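Local coordinates for protein phosphonate monoester hydrolase (Ruegeria pomeroyi, PDB 4UPK) that is a phosphonate monoester hydrolase of the sulfatase family, within the alkaline phosphatase clan, at residues Glu304-Leu309 with His356-Met361. Sequence-based numbering, arbitrary orientation.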
ATOM      1  N   GLU A 304     -17.528  44.998 -30.931  1.00 21.96           N
ATOM      2  CA  GLU A 304     -18.410  44.095 -31.697  1.00 21.82           C
ATOM      3  C   GLU A 304     -18.049  42.636 -31.401  1.00 25.48           C
ATOM      4  O   GLU A 304     -18.942  41.831 -31.152  1.00 26.70           O
ATOM      5  CB  GLU A 304     -18.327  44.368 -33.206  1.00 23.23           C
ATOM      6  CG  GLU A 304     -19.408  43.658 -34.007  1.00 33.86           C
ATOM      7  CD  GLU A 304     -19.354  43.790 -35.519  1.00 57.03           C
ATOM      8  OE1 GLU A 304     -18.775  44.779 -36.025  1.00 45.80           O
ATOM      9  OE2 GLU A 304     -19.942  42.921 -36.202  1.00 58.19           O
ATOM     10  N   THR A 305     -16.742  42.314 -31.410  1.00 19.68           N
ATOM     11  CA  THR A 305     -16.215  40.991 -31.105  1.00 19.16           C
ATOM     12  C   THR A 305     -16.546  40.597 -29.649  1.00 22.65           C
ATOM     13  O   THR A 305     -17.155  39.548 -29.431  1.00 21.95           O
ATOM     14  CB  THR A 305     -14.708  40.974 -31.387  1.00 27.41           C
ATOM     15  OG1 THR A 305     -14.499  41.035 -32.792  1.00 26.57           O
ATOM     16  CG2 THR A 305     -13.987  39.769 -30.780  1.00 22.49           C
ATOM     17  N   ILE A 306     -16.150  41.443 -28.681  1.00 19.69           N
ATOM     18  CA  ILE A 306     -16.351  41.231 -27.243  1.00 20.29           C
ATOM     19  C   ILE A 306     -17.814  40.952 -26.902  1.00 23.78           C
ATOM     20  O   ILE A 306     -18.095  39.964 -26.218  1.00 23.76           O
ATOM     21  CB  ILE A 306     -15.703  42.389 -26.414  1.00 24.52           C
ATOM     22  CG1 ILE A 306     -14.155  42.322 -26.495  1.00 25.04           C
ATOM     23  CG2 ILE A 306     -16.164  42.398 -24.954  1.00 25.97           C
ATOM     24  CD1 ILE A 306     -13.452  43.701 -26.351  1.00 37.25           C
ATOM     25  N   GLN A 307     -18.742  41.768 -27.440  1.00 20.36           N
ATOM     26  CA  GLN A 307     -20.185  41.629 -27.206  1.00 19.08           C
ATOM     27  C   GLN A 307     -20.795  40.359 -27.827  1.00 21.49           C
ATOM     28  O   GLN A 307     -21.740  39.791 -27.274  1.00 19.14           O
ATOM     29  CB  GLN A 307     -20.940  42.908 -27.607  1.00 20.31           C
ATOM     30  CG  GLN A 307     -20.558  44.150 -26.788  1.00 23.95           C
ATOM     31  CD  GLN A 307     -20.897  44.063 -25.326  1.00 32.06           C
ATOM     32  OE1 GLN A 307     -20.132  43.548 -24.515  1.00 26.21           O
ATOM     33  NE2 GLN A 307     -22.033  44.605 -24.941  1.00 29.46           N
ATOM     34  N   THR A 308     -20.222  39.904 -28.953  1.00 20.07           N
ATOM     35  CA  THR A 308     -20.651  38.700 -29.666  1.00 19.93           C
ATOM     36  C   THR A 308     -20.337  37.461 -28.840  1.00 20.87           C
ATOM     37  O   THR A 308     -21.224  36.633 -28.632  1.00 17.88           O
ATOM     38  CB  THR A 308     -20.109  38.694 -31.109  1.00 26.22           C
ATOM     39  OG1 THR A 308     -20.559  39.883 -31.766  1.00 23.14           O
ATOM     40  CG2 THR A 308     -20.570  37.497 -31.892  1.00 21.45           C
ATOM     41  N   LEU A 309     -19.097  37.376 -28.323  1.00 18.06           N
ATOM     42  CA  LEU A 309     -18.620  36.312 -27.455  1.00 17.46           C
ATOM     43  C   LEU A 309     -19.480  36.258 -26.197  1.00 21.15           C
ATOM     44  O   LEU A 309     -19.856  35.172 -25.763  1.00 22.79           O
ATOM     45  CB  LEU A 309     -17.154  36.589 -27.073  1.00 18.28           C
ATOM     46  CG  LEU A 309     -16.095  35.853 -27.886  1.00 24.33           C
ATOM     47  CD1 LEU A 309     -15.962  36.424 -29.286  1.00 24.89           C
ATOM     48  CD2 LEU A 309     -14.771  35.871 -27.174  1.00 25.11           C
ATOM     49  N   HIS A 356     -10.418  44.166 -19.319  1.00 13.72           N
ATOM     50  CA  HIS A 356      -9.674  43.818 -20.550  1.00 14.22           C
ATOM     51  C   HIS A 356      -9.078  42.408 -20.507  1.00 17.51           C
ATOM     52  O   HIS A 356      -8.025  42.166 -21.091  1.00 18.02           O
ATOM     53  CB  HIS A 356      -8.645  44.910 -20.917  1.00 14.84           C
ATOM     54  CG  HIS A 356      -9.270  46.243 -21.176  1.00 18.20           C
ATOM     55  ND1 HIS A 356      -9.729  46.585 -22.429  1.00 21.15           N
ATOM     56  CD2 HIS A 356      -9.510  47.268 -20.328  1.00 20.20           C
ATOM     57  CE1 HIS A 356     -10.212  47.814 -22.314  1.00 20.73           C
ATOM     58  NE2 HIS A 356     -10.110  48.261 -21.062  1.00 20.72           N
ATOM     59  N   SER A 357      -9.774  41.485 -19.808  1.00 12.05           N
ATOM     60  CA  SER A 357      -9.328  40.118 -19.624  1.00 12.59           C
ATOM     61  C   SER A 357     -10.428  39.073 -19.815  1.00 18.66           C
ATOM     62  O   SER A 357     -11.614  39.400 -19.737  1.00 19.24           O
ATOM     63  CB  SER A 357      -8.610  39.952 -18.287  1.00 11.57           C
ATOM     64  OG  SER A 357      -9.492  40.225 -17.221  1.00 11.12           O
ATOM     65  N   TRP A 358     -10.015  37.822 -20.100  1.00 13.45           N
ATOM     66  CA  TRP A 358     -10.877  36.675 -20.351  1.00 11.54           C
ATOM     67  C   TRP A 358     -10.360  35.523 -19.526  1.00 16.51           C
ATOM     68  O   TRP A 358      -9.183  35.516 -19.150  1.00 15.86           O
ATOM     69  CB  TRP A 358     -10.860  36.329 -21.851  1.00 10.61           C
ATOM     70  CG  TRP A 358     -11.465  37.408 -22.698  1.00 11.35           C
ATOM     71  CD1 TRP A 358     -10.867  38.573 -23.079  1.00 14.16           C
ATOM     72  CD2 TRP A 358     -12.828  37.498 -23.122  1.00 11.56           C
ATOM     73  NE1 TRP A 358     -11.775  39.387 -23.699  1.00 14.63           N
ATOM     74  CE2 TRP A 358     -12.975  38.732 -23.789  1.00 15.89           C
ATOM     75  CE3 TRP A 358     -13.944  36.642 -23.021  1.00 12.99           C
ATOM     76  CZ2 TRP A 358     -14.181  39.126 -24.379  1.00 15.58           C
ATOM     77  CZ3 TRP A 358     -15.146  37.040 -23.592  1.00 14.46           C
ATOM     78  CH2 TRP A 358     -15.260  38.272 -24.252  1.00 15.41           C
ATOM     79  N   GLY A 359     -11.242  34.574 -19.222  1.00 14.37           N
ATOM     80  CA  GLY A 359     -10.920  33.413 -18.400  1.00 13.38           C
ATOM     81  C   GLY A 359     -10.985  33.660 -16.900  1.00 18.56           C
ATOM     82  O   GLY A 359     -11.790  34.464 -16.416  1.00 17.78           O
ATOM     83  N   LYS A 360     -10.101  32.971 -16.149  1.00 15.87           N
ATOM     84  CA  LYS A 360     -10.078  33.020 -14.684  1.00 15.68           C
ATOM     85  C   LYS A 360      -8.667  33.090 -14.053  1.00 19.82           C
ATOM     86  O   LYS A 360      -8.566  32.992 -12.838  1.00 20.91           O
ATOM     87  CB  LYS A 360     -10.956  31.880 -14.110  1.00 15.96           C
ATOM     88  CG  LYS A 360     -10.554  30.465 -14.503  1.00  9.54           C
ATOM     89  CD  LYS A 360     -10.971  30.082 -15.890  1.00 11.31           C
ATOM     90  CE  LYS A 360     -10.673  28.649 -16.131  1.00 10.02           C
ATOM     91  NZ  LYS A 360     -10.589  28.371 -17.582  1.00 24.74           N
ATOM     92  N   MET A 361      -7.591  33.288 -14.865  1.00 16.66           N
ATOM     93  CA  MET A 361      -6.205  33.434 -14.369  1.00 17.40           C
ATOM     94  C   MET A 361      -5.944  34.909 -13.993  1.00 17.61           C
ATOM     95  O   MET A 361      -5.191  35.625 -14.658  1.00 14.36           O
ATOM     96  CB  MET A 361      -5.150  32.889 -15.356  1.00 20.75           C
ATOM     97  CG  MET A 361      -5.061  31.359 -15.373  1.00 25.64           C
ATOM     98  SD  MET A 361      -4.493  30.536 -13.849  1.00 30.61           S
ATOM     99  CE  MET A 361      -2.770  31.070 -13.817  1.00 26.94           C
TER
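The indole of Trp358 reaches helix 303-333 with the outer rim of its six-membered ring, and Leu309 and Ile306 receive it in different ways. Leu309 lies over one face: its CD2 methyl stands 4.1 Å from the centroid of the six-membered ring of Trp358, 25° off the ring normal, a CH-pi contact. Leu309 CB adds a second touch, 3.8 Å from Trp358 CH2. Ile306 comes instead to the ring edge: Ile306 CG1, near the ring plane, is 3.8 Å from Trp358 CZ2, while Ile306 CG2, 3.9 Å from Trp358 CZ2, stands off the plane toward the face opposite Leu309 CD2. With CG1 beside the backbone N (chi1 -69°) and CG2 beside the carbonyl carbon, both branches of Ile306 meet that one corner. In this protein of the alkaline phosphatase clan, the contact ties the first turns of the long helix before strand 340-346 to the loop that follows this strand and leads to strand 372-375. Phe292 meets Trp358 edge-to-face. No hydrogen bond joins the two segments; the buried side chains meet by apolar contacts, and the backbone oxygen Ile306 O lies at the ring edge in its plane. Behind the contact, Thr308 OG1 bonds to Glu304 O at 2.6 Å, while Thr308 N reaches the same oxygen from the opposite face of the carbonyl plane. On the loop side, Gly359 N donates a hydrogen bond to Glu350 OE2.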